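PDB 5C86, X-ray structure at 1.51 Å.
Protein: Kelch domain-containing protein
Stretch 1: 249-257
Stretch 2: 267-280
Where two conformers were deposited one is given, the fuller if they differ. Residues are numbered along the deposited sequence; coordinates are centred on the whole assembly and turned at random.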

# COMPACT_ATOMS: atom_id res chain seq x y z
N ASP A 249 -9.49 -22.33 3.11
CA ASP A 249 -9.02 -22.07 1.72
C ASP A 249 -9.34 -20.62 1.43
O ASP A 249 -10.44 -20.17 1.73
N SER A 250 -8.37 -19.90 0.89
CA SER A 250 -8.63 -18.54 0.42
C SER A 250 -9.56 -18.64 -0.79
O SER A 250 -9.80 -19.69 -1.38
N THR A 251 -10.07 -17.50 -1.19
CA THR A 251 -10.90 -17.41 -2.40
C THR A 251 -10.23 -16.67 -3.54
O THR A 251 -9.16 -16.06 -3.37
N SER A 252 -10.88 -16.73 -4.70
CA SER A 252 -10.50 -16.01 -5.85
C SER A 252 -11.59 -14.96 -6.15
O SER A 252 -11.71 -14.51 -7.29
N ASN A 253 -12.38 -14.59 -5.15
CA ASN A 253 -13.46 -13.64 -5.36
C ASN A 253 -12.89 -12.26 -5.63
O ASN A 253 -11.92 -11.80 -5.03
N ALA A 254 -13.52 -11.53 -6.54
CA ALA A 254 -13.04 -10.24 -7.10
C ALA A 254 -14.28 -9.30 -7.12
O ALA A 254 -15.32 -9.66 -7.67
N HIS A 255 -14.12 -8.10 -6.60
CA HIS A 255 -15.20 -7.09 -6.53
C HIS A 255 -14.65 -5.72 -6.84
O HIS A 255 -13.45 -5.44 -6.63
N ILE A 256 -15.49 -4.86 -7.43
CA ILE A 256 -15.23 -3.43 -7.49
C ILE A 256 -16.26 -2.71 -6.66
O ILE A 256 -17.45 -2.91 -6.87
N LEU A 257 -15.79 -1.88 -5.74
CA LEU A 257 -16.58 -1.04 -4.85
C LEU A 257 -16.59 0.34 -5.41
O LEU A 257 -15.52 0.84 -5.93
N GLN A 267 -21.60 0.82 -3.37
CA GLN A 267 -22.06 -0.05 -4.44
C GLN A 267 -21.00 -1.12 -4.70
O GLN A 267 -19.79 -0.82 -4.67
N VAL A 268 -21.44 -2.35 -4.86
CA VAL A 268 -20.54 -3.49 -5.06
C VAL A 268 -20.87 -4.26 -6.31
O VAL A 268 -22.02 -4.72 -6.48
N GLN A 269 -19.88 -4.44 -7.15
CA GLN A 269 -19.99 -5.23 -8.36
C GLN A 269 -19.09 -6.47 -8.31
O GLN A 269 -17.90 -6.37 -8.15
N LYS A 270 -19.68 -7.63 -8.37
CA LYS A 270 -18.92 -8.87 -8.53
C LYS A 270 -18.38 -9.08 -9.88
O LYS A 270 -19.05 -8.90 -10.92
N LEU A 271 -17.11 -9.50 -10.01
CA LEU A 271 -16.48 -9.77 -11.22
C LEU A 271 -16.33 -11.31 -11.32
O LEU A 271 -16.55 -12.03 -10.32
N ALA A 272 -15.94 -11.78 -12.49
CA ALA A 272 -15.55 -13.16 -12.66
C ALA A 272 -14.38 -13.40 -11.69
O ALA A 272 -13.52 -12.50 -11.50
N ASN A 273 -14.35 -14.56 -11.08
CA ASN A 273 -13.23 -14.86 -10.19
C ASN A 273 -11.93 -14.87 -10.92
O ASN A 273 -11.83 -15.20 -12.12
N GLY A 274 -10.83 -14.60 -10.22
CA GLY A 274 -9.54 -14.75 -10.78
C GLY A 274 -9.20 -16.28 -10.89
O GLY A 274 -9.95 -17.12 -10.41
N LYS A 275 -8.15 -16.60 -11.62
CA LYS A 275 -7.80 -17.98 -11.80
C LYS A 275 -7.23 -18.60 -10.54
O LYS A 275 -7.36 -19.81 -10.33
N TYR A 276 -6.62 -17.81 -9.67
CA TYR A 276 -5.89 -18.36 -8.52
C TYR A 276 -6.42 -17.79 -7.24
O TYR A 276 -6.38 -16.56 -7.03
N ASN A 277 -6.91 -18.64 -6.35
CA ASN A 277 -7.34 -18.20 -5.01
C ASN A 277 -6.12 -17.84 -4.15
O ASN A 277 -5.07 -18.50 -4.22
N ARG A 278 -6.19 -16.69 -3.49
CA ARG A 278 -5.04 -16.16 -2.74
C ARG A 278 -5.37 -15.62 -1.40
O ARG A 278 -6.27 -14.74 -1.26
N GLY A 279 -4.62 -16.06 -0.38
CA GLY A 279 -4.53 -15.43 0.93
C GLY A 279 -3.08 -15.05 1.19
O GLY A 279 -2.15 -15.80 0.84
N PHE A 280 -2.90 -13.84 1.70
CA PHE A 280 -1.53 -13.28 1.93
C PHE A 280 -0.85 -12.79 0.66
O PHE A 280 0.36 -12.53 0.66

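The apolar centre of this contact gathers around L271, whose CA-to-CB bond points toward stretch 1. With chi1 at m (-53°) and chi2 at t (152°), its CD1 lies 3.8 Å from A254 CB and 3.9 Å from I256 CG1, so one methyl group touches both residues. A254 also points toward the other stretch, and I256 (chi1 m, chi2 t) projects from the same face of the sheet as Q269. The Q269 side chain (t, p) leads away at its end.

On the face that carries H255, L257, V268 and K270, a second cluster forms. The m rotamer of H255 brings its CD2 to 3.6 Å from V268 CG1 and 3.9 Å from K270 CB; the ring meets these neighbours obliquely. V268, at t, also places CG1 4.1 Å from L257 CD2, the leucine being m, t.

The extended strands alternate faces, and the antiparallel register pairs I256 with Q269 on one face and H255 with K270 and L257 with V268 on the other. I256 and Q269 form the hydrogen-bonded pair: I256 N donates to Q269 O and Q269 N to I256 O, each at 2.9 Å. The flanking pairs are non-hydrogen-bonded, and the CA atoms of H255 and K270 approach to 4.6 Å, those of L257 and V268 to 4.7 Å. L271 N donates to A254 O at 3.0 Å with an angle of 171°, holding the leucine beside its apolar partners.

Beyond L271 the contact turns polar. N273 (chi1 m) starts sideways, but its end comes nearer: ND2 donates to S252 OG at 2.8 Å and to N253 OD1 at 3.1 Å. S252, at p, points toward stretch 2, whereas N253, at m, points away at CB and reaches back with its amide. Water 2 joins the stretches here, accepting from A254 N at 3.0 Å and from K270 NZ at 2.8 Å; the t, t, t, p lysine thus reaches the water through its amine. The same water lies 2.7 Å from L271 O and 2.8 Å from N273 OD1.

Farther out, G274 N donates to S252 O at 3.1 Å, and R278 N to T251 O at 3.0 Å. N277, at p, points toward stretch 1, and its ND2 donates to S250 O at 3.0 Å. That ND2 also donates to water 1 at 3.0 Å, which in turn makes a weak bond to D249 OD1 at 3.3 Å. S250, at p, points inward with CB 3.3 Å from G279 N, while its OG is hydrogen-bonded elsewhere in the structure.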

# COMPACT_ATOMS: atom_id res chain seq x y z
CB ASP A 249 -9.70 -22.95 0.68
CG ASP A 249 -9.15 -24.36 0.68
OD1 ASP A 249 -7.90 -24.55 0.66
OD2 ASP A 249 -9.95 -25.28 0.65
CB SER A 250 -7.33 -17.90 0.04
OG SER A 250 -6.67 -18.59 -1.02
CB THR A 251 -12.21 -16.68 -2.14
OG1 THR A 251 -12.01 -15.25 -2.15
CG2 THR A 251 -12.88 -17.13 -0.92
CB SER A 252 -10.25 -16.93 -7.06
OG SER A 252 -11.39 -17.79 -7.27
CB ASN A 253 -14.39 -13.56 -4.16
CG ASN A 253 -15.19 -14.83 -3.92
OD1 ASN A 253 -15.27 -15.72 -4.75
ND2 ASN A 253 -15.80 -14.87 -2.81
CB ALA A 254 -12.45 -10.41 -8.41
CB HIS A 255 -15.90 -7.00 -5.19
CG HIS A 255 -16.62 -8.23 -4.80
ND1 HIS A 255 -15.99 -9.35 -4.26
CD2 HIS A 255 -17.93 -8.57 -4.95
CE1 HIS A 255 -16.91 -10.30 -4.05
NE2 HIS A 255 -18.09 -9.85 -4.46
CB ILE A 256 -15.25 -2.91 -8.96
CG1 ILE A 256 -14.05 -3.39 -9.78
CG2 ILE A 256 -15.39 -1.36 -8.96
CD1 ILE A 256 -14.21 -3.17 -11.28
CB LEU A 257 -15.99 -0.98 -3.44
CG LEU A 257 -15.53 -2.25 -2.78
CD1 LEU A 257 -15.16 -2.03 -1.32
CD2 LEU A 257 -16.29 -3.49 -2.96
CB GLN A 267 -22.42 0.76 -5.68
CG GLN A 267 -23.55 1.79 -5.39
CD GLN A 267 -24.87 1.18 -4.93
OE1 GLN A 267 -25.16 0.00 -5.19
NE2 GLN A 267 -25.70 1.98 -4.25
CB VAL A 268 -20.58 -4.43 -3.83
CG1 VAL A 268 -19.61 -5.61 -3.94
CG2 VAL A 268 -20.35 -3.65 -2.54
CB GLN A 269 -19.56 -4.38 -9.59
CG GLN A 269 -19.71 -5.10 -10.91
CD GLN A 269 -21.17 -5.46 -11.11
OE1 GLN A 269 -22.03 -4.56 -11.06
NE2 GLN A 269 -21.47 -6.76 -11.24
CB LYS A 270 -19.79 -10.03 -8.10
CG LYS A 270 -19.09 -11.39 -8.03
CD LYS A 270 -20.00 -12.43 -7.37
CE LYS A 270 -19.30 -13.78 -7.26
NZ LYS A 270 -18.00 -13.98 -6.46
CB LEU A 271 -15.05 -9.21 -11.24
CG LEU A 271 -14.99 -7.69 -10.85
CD1 LEU A 271 -13.69 -7.29 -10.21
CD2 LEU A 271 -15.26 -6.99 -12.16
CB ALA A 272 -15.14 -13.47 -14.08
CB ASN A 273 -13.43 -16.23 -9.56
CG ASN A 273 -14.39 -16.20 -8.41
OD1 ASN A 273 -15.44 -15.55 -8.43
ND2 ASN A 273 -13.99 -16.85 -7.30
CB LYS A 275 -6.81 -18.09 -12.88
CG LYS A 275 -6.43 -19.49 -13.24
CD LYS A 275 -5.44 -19.48 -14.42
CE LYS A 275 -5.22 -20.85 -15.08
NZ LYS A 275 -5.58 -22.00 -14.24
CB TYR A 276 -4.42 -18.05 -8.70
CG TYR A 276 -3.82 -18.62 -9.95
CD1 TYR A 276 -3.67 -20.02 -10.09
CD2 TYR A 276 -3.38 -17.80 -10.99
CE1 TYR A 276 -3.14 -20.53 -11.25
CE2 TYR A 276 -2.86 -18.32 -12.13
CZ TYR A 276 -2.73 -19.69 -12.24
OH TYR A 276 -2.20 -20.22 -13.42
CB ASN A 277 -8.20 -19.19 -4.32
CG ASN A 277 -7.58 -20.59 -4.23
OD1 ASN A 277 -6.96 -21.09 -5.17
ND2 ASN A 277 -7.79 -21.23 -3.08
CB ARG A 278 -4.39 -14.99 -3.49
CG ARG A 278 -3.92 -15.34 -4.91
CD ARG A 278 -3.41 -14.09 -5.64
NE ARG A 278 -3.37 -14.26 -7.09
CZ ARG A 278 -2.35 -14.72 -7.80
NH1 ARG A 278 -1.23 -15.03 -7.21
NH2 ARG A 278 -2.47 -14.84 -9.11
CB PHE A 280 -0.56 -14.21 2.74
CG PHE A 280 -1.16 -14.83 3.97
CD1 PHE A 280 -1.83 -14.08 4.94
CD2 PHE A 280 -1.10 -16.22 4.15
CE1 PHE A 280 -2.42 -14.69 6.04
CE2 PHE A 280 -1.70 -16.80 5.28
CZ PHE A 280 -2.39 -16.03 6.18
O HOH W 1 -7.85 -24.21 -2.61
O HOH W 2 -15.79 -12.88 -7.87